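Cell division protein FtsI/penicillin binding protein 2 (Legionella pneumophila subsp. pneumophila ATCC 43290, PDB 4ZTK) probably cross-links peptidoglycan as a D,D-transpeptidase of the penicillin-binding protein family during cell division. Local coordinates at residues S171-L174 and Q175-M178. Sequence-based numbering, arbitrary orientation.
Sequences SDDL and QLAM
Gln-175 runs its extended side chain past the carbonyl oxygen of Ser-171, the N-cap of helix 172-181 in the penicillin-binding transpeptidase domain. Its CG sits beside the backbone N (chi1 -65°), which directs the chain toward the start of the helix. Gln-175 CB lies 3.6 Å from Ser-171 O, its CG 3.4 Å and its CD 3.9 Å. At the tip, Gln-175 NE2 gives a weak hydrogen bond of 3.5 Å to Ser-171 O, which also accepts the first helical bond, from Gln-175 N at 3.1 Å. The other end of the amide, OE1, accepts from Gln-167 N, so a long side chain with both a donor and an acceptor suits this buried place, tying the helix start to the preceding loop. Serine, with its short hydroxyl, suits the cap, and Asp-172 and Asp-173 put negative charge where the helix dipole would favour it. On another face, the Leu-176 side chain touches Val-148 and Ile-151 of helix 148-157, while Ala-177, whose side chain is a single methyl, meets Ile-140 of helix 136-146. At the cap itself, Leu-174 N donates to Ser-171 OG over 3.2 Å, with an N-H...O angle of 160°.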
ATOM      1  N   SER A 171       7.662  17.614  18.802  1.00 49.76           N
ATOM      2  CA  SER A 171       7.925  16.412  19.586  1.00 48.77           C
ATOM      3  C   SER A 171       8.307  15.222  18.707  1.00 39.99           C
ATOM      4  O   SER A 171       7.670  14.967  17.683  1.00 40.97           O
ATOM      5  CB  SER A 171       6.698  16.062  20.427  1.00 58.98           C
ATOM      6  OG  SER A 171       6.791  14.757  20.966  1.00 60.78           O
ATOM      7  N   ASP A 172       9.365  14.516  19.094  1.00 44.74           N
ATOM      8  CA  ASP A 172       9.782  13.313  18.377  1.00 46.22           C
ATOM      9  C   ASP A 172       8.673  12.278  18.422  1.00 37.77           C
ATOM     10  O   ASP A 172       8.396  11.607  17.438  1.00 37.80           O
ATOM     11  CB  ASP A 172      11.043  12.711  18.997  1.00 56.18           C
ATOM     12  CG  ASP A 172      12.314  13.407  18.546  1.00 64.67           C
ATOM     13  OD1 ASP A 172      12.254  14.217  17.595  1.00 64.79           O
ATOM     14  OD2 ASP A 172      13.379  13.126  19.137  1.00 63.10           O
ATOM     15  N   ASP A 173       8.040  12.146  19.579  1.00 37.15           N
ATOM     16  CA  ASP A 173       7.024  11.120  19.747  1.00 41.63           C
ATOM     17  C   ASP A 173       5.765  11.438  18.958  1.00 44.23           C
ATOM     18  O   ASP A 173       5.114  10.538  18.427  1.00 43.42           O
ATOM     19  CB  ASP A 173       6.726  10.883  21.226  1.00 37.95           C
ATOM     20  CG  ASP A 173       7.845  10.130  21.918  1.00 49.14           C
ATOM     21  OD1 ASP A 173       8.550   9.364  21.226  1.00 52.68           O
ATOM     22  OD2 ASP A 173       8.033  10.305  23.139  1.00 51.99           O
ATOM     23  N   LEU A 174       5.434  12.721  18.862  1.00 42.33           N
ATOM     24  CA  LEU A 174       4.275  13.123  18.083  1.00 41.66           C
ATOM     25  C   LEU A 174       4.507  12.800  16.611  1.00 41.81           C
ATOM     26  O   LEU A 174       3.612  12.306  15.930  1.00 36.80           O
ATOM     27  CB  LEU A 174       3.979  14.610  18.264  1.00 44.51           C
ATOM     28  CG  LEU A 174       2.540  15.031  17.963  1.00 53.39           C
ATOM     29  CD1 LEU A 174       1.572  14.271  18.858  1.00 57.74           C
ATOM     30  CD2 LEU A 174       2.361  16.530  18.143  1.00 58.86           C
ATOM     31  N   GLN A 175       5.717  13.068  16.131  1.00 35.44           N
ATOM     32  CA  GLN A 175       6.045  12.828  14.731  1.00 37.63           C
ATOM     33  C   GLN A 175       6.189  11.342  14.404  1.00 33.89           C
ATOM     34  O   GLN A 175       5.873  10.920  13.295  1.00 38.39           O
ATOM     35  CB  GLN A 175       7.289  13.614  14.325  1.00 38.23           C
ATOM     36  CG  GLN A 175       7.062  15.115  14.380  1.00 43.38           C
ATOM     37  CD  GLN A 175       8.250  15.912  13.895  1.00 55.09           C
ATOM     38  OE1 GLN A 175       8.345  16.244  12.714  1.00 61.94           O
ATOM     39  NE2 GLN A 175       9.163  16.232  14.808  1.00 49.41           N
ATOM     40  N   LEU A 176       6.654  10.552  15.368  1.00 33.05           N
ATOM     41  CA  LEU A 176       6.667   9.098  15.196  1.00 33.89           C
ATOM     42  C   LEU A 176       5.235   8.554  15.174  1.00 32.85           C
ATOM     43  O   LEU A 176       4.943   7.564  14.505  1.00 29.71           O
ATOM     44  CB  LEU A 176       7.486   8.425  16.300  1.00 30.40           C
ATOM     45  CG  LEU A 176       9.002   8.622  16.187  1.00 35.90           C
ATOM     46  CD1 LEU A 176       9.721   8.023  17.385  1.00 38.50           C
ATOM     47  CD2 LEU A 176       9.530   8.020  14.886  1.00 28.44           C
ATOM     48  N   ALA A 177       4.342   9.211  15.910  1.00 32.57           N
ATOM     49  CA  ALA A 177       2.934   8.838  15.901  1.00 32.36           C
ATOM     50  C   ALA A 177       2.342   9.107  14.525  1.00 29.43           C
ATOM     51  O   ALA A 177       1.605   8.284  13.985  1.00 29.44           O
ATOM     52  CB  ALA A 177       2.170   9.611  16.976  1.00 37.05           C
HETATM   53  N   MSE A 178       2.677  10.263  13.962  1.00 26.97           N
HETATM   54  CA  MSE A 178       2.201  10.629  12.633  1.00 35.01           C
HETATM   55  C   MSE A 178       2.763   9.683  11.580  1.00 35.26           C
HETATM   56  O   MSE A 178       2.073   9.319  10.633  1.00 35.95           O
HETATM   57  CB  MSE A 178       2.594  12.068  12.299  1.00 27.71           C
HETATM   58  CG  MSE A 178       1.920  13.113  13.177  1.00 35.13           C
HETATM   59 SE   MSE A 178       2.532  14.920  12.774  0.65 66.35          SE
HETATM   60  CE  MSE A 178       1.690  15.153  11.029  1.00 70.79           C
TER